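Local coordinates for ABC transporter substrate binding protein (Ribose) (PDB 4WUT) that probably serves as the sugar-binding component of an ABC transporter, binding D-fucose in the cleft between its two lobes, at residues P62-A67 against Q192-T197. Residues are numbered along the deposited sequence; the frame is centred on the assembly and turned at random.
Sequences PAAESA and QSQMAT. With FCB (beta-D-fucopyranose), chain E.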
loop_
_atom_site.group_PDB
_atom_site.type_symbol
_atom_site.label_atom_id
_atom_site.label_comp_id
_atom_site.label_asym_id
_atom_site.label_seq_id
_atom_site.Cartn_x
_atom_site.Cartn_y
_atom_site.Cartn_z
ATOM N N PRO A 62 6.185 3.104 13.384
ATOM C CA PRO A 62 7.429 3.881 13.437
ATOM C C PRO A 62 7.328 5.194 12.681
ATOM O O PRO A 62 6.291 5.521 12.105
ATOM C CB PRO A 62 8.458 2.955 12.764
ATOM C CG PRO A 62 7.892 1.580 12.935
ATOM C CD PRO A 62 6.399 1.766 12.808
ATOM N N ALA A 63 8.429 5.942 12.665
ATOM C CA ALA A 63 8.436 7.243 12.029
ATOM C C ALA A 63 8.514 7.179 10.522
ATOM O O ALA A 63 8.211 8.157 9.853
ATOM C CB ALA A 63 9.588 8.053 12.551
ATOM N N ALA A 64 8.897 6.031 9.978
ATOM C CA ALA A 64 9.029 5.892 8.534
ATOM C C ALA A 64 8.877 4.423 8.169
ATOM O O ALA A 64 9.150 3.544 8.975
ATOM C CB ALA A 64 10.371 6.386 8.080
ATOM N N GLU A 65 8.436 4.159 6.942
ATOM C CA GLU A 65 8.246 2.784 6.496
ATOM C C GLU A 65 9.527 1.990 6.355
ATOM O O GLU A 65 9.501 0.761 6.363
ATOM C CB GLU A 65 7.478 2.746 5.159
ATOM C CG GLU A 65 6.087 3.375 5.249
ATOM C CD GLU A 65 5.111 2.913 4.191
ATOM O OE1 GLU A 65 5.528 2.320 3.140
ATOM O OE2 GLU A 65 3.898 3.116 4.446
ATOM N N SER A 66 10.649 2.697 6.255
ATOM C CA SER A 66 11.968 2.084 6.184
ATOM C C SER A 66 12.518 1.668 7.557
ATOM O O SER A 66 13.541 0.980 7.634
ATOM C CB SER A 66 12.951 3.060 5.531
ATOM O OG SER A 66 12.936 4.326 6.158
ATOM N N ALA A 67 11.853 2.104 8.627
ATOM C CA ALA A 67 12.294 1.804 9.995
ATOM C C ALA A 67 11.817 0.429 10.411
ATOM O O ALA A 67 10.870 0.306 11.197
ATOM C CB ALA A 67 11.729 2.808 10.942
ATOM N N GLN A 192 11.698 5.055 -0.511
ATOM C CA GLN A 192 11.564 4.719 0.929
ATOM C C GLN A 192 10.256 5.279 1.539
ATOM O O GLN A 192 10.141 5.525 2.738
ATOM C CB GLN A 192 12.787 5.165 1.754
ATOM C CG GLN A 192 14.095 4.718 1.144
ATOM C CD GLN A 192 14.152 3.240 0.982
ATOM O OE1 GLN A 192 13.570 2.495 1.774
ATOM N NE2 GLN A 192 14.857 2.794 -0.038
ATOM N N SER A 193 9.247 5.428 0.672
ATOM C CA SER A 193 7.947 6.016 1.055
ATOM C C SER A 193 8.052 7.453 1.601
ATOM O O SER A 193 7.217 7.903 2.392
ATOM C CB SER A 193 7.172 5.123 2.016
ATOM O OG SER A 193 6.760 3.944 1.314
ATOM N N GLN A 194 9.087 8.157 1.156
ATOM C CA GLN A 194 9.268 9.563 1.513
ATOM C C GLN A 194 8.879 10.403 0.308
ATOM O O GLN A 194 9.495 10.299 -0.760
ATOM C CB GLN A 194 10.713 9.852 1.916
ATOM C CG GLN A 194 11.157 9.175 3.191
ATOM C CD GLN A 194 10.409 9.675 4.399
ATOM O OE1 GLN A 194 9.873 10.790 4.405
ATOM N NE2 GLN A 194 10.360 8.857 5.434
HETATM N N MSE A 195 7.824 11.210 0.471
HETATM C CA MSE A 195 7.348 12.123 -0.567
HETATM C C MSE A 195 8.494 12.942 -1.162
HETATM O O MSE A 195 8.648 13.020 -2.391
HETATM C CB MSE A 195 6.248 13.068 -0.038
HETATM C CG MSE A 195 4.875 12.418 0.223
HETATM SE SE MSE A 195 3.437 13.684 0.806
HETATM C CE MSE A 195 3.931 13.916 2.681
ATOM N N ALA A 196 9.301 13.535 -0.289
ATOM C CA ALA A 196 10.378 14.411 -0.723
ATOM C C ALA A 196 11.427 13.678 -1.552
ATOM O O ALA A 196 11.964 14.229 -2.527
ATOM C CB ALA A 196 11.033 15.088 0.463
ATOM N N THR A 197 11.682 12.420 -1.197
ATOM C CA THR A 197 12.631 11.622 -1.942
ATOM C C THR A 197 12.090 11.301 -3.336
ATOM O O THR A 197 12.806 11.422 -4.347
ATOM C CB THR A 197 12.948 10.349 -1.205
ATOM O OG1 THR A 197 13.522 10.694 0.066
ATOM C CG2 THR A 197 13.921 9.517 -1.985
HETATM C C1 FCB E . 0.104 1.828 0.163
HETATM C C2 FCB E . 0.815 0.506 0.421
HETATM C C3 FCB E . 1.258 0.399 1.776
HETATM C C4 FCB E . 2.103 1.637 2.178
HETATM C C5 FCB E . 1.228 2.868 1.813
HETATM C C6 FCB E . 1.930 4.215 2.155
HETATM O O1 FCB E . 0.019 1.942 -1.177
HETATM O O2 FCB E . -0.164 -0.537 0.157
HETATM O O3 FCB E . 2.048 -0.815 1.859
HETATM O O4 FCB E . 3.386 1.643 1.504
HETATM O O5 FCB E . 0.987 2.896 0.475
HETATM O O HOH W 1 9.786 9.768 8.055
HETATM O O HOH W 2 8.055 6.319 5.194
HETATM O O HOH W 3 12.758 7.022 5.590
#
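Glu65 and Ser193 make the one direct hydrogen bond between loop 62-67 and segment 192-197, with Ser193 OG donating to Glu65 OE1 at 2.7 Å. The hydroxyl comes down from above the carboxylate, 59° out of its plane. The same oxygen also accepts a hydrogen bond from O4 of the bound fucose, OE1 to O4 being 2.8 Å, so two hydroxyls grip it. This is the tight end of the contact: Glu65 CG lies 3.8 Å from Ser193 CB, and the glutamate chain, extended beyond CG (chi2 -157°), sets its carboxylate between the serine and the sugar. Trp38 NE1 bonds to OE2 and Asn219 ND2 to Ser193 OG, which, with the bonds to OE1, should limit the rotation of the carboxylate and hold the hydroxyl in place.

Away from the sugar the packing gives way to water. The Gln194 chain bends at chi2 (-65°) and brings NE2 within 3.6 Å of Ala64 CB, a plain van der Waals touch. The amide nitrogen donates to two waters, one bound to Ala63 O and the other 2.8 Å from Ser66 OG. Another water accepts from Glu65 N and reaches Gln192 O through a weak bond. At the exposed margin Ser66 CB merely grazes Gln192 OE1 at 3.8 Å.

Loop 62-67 leads from strand 56-60 into helix 68-80, while segment 192-197 follows strand 184-190 and enters helix 195-208, with Gln194 at its N-cap position. Their meeting across the ligand cleft, by one hydrogen bond on an oxygen that also binds the sugar and a fringe of waters, is consistent with the closed, ligand-bound form of a two-lobed periplasmic sugar-binding protein.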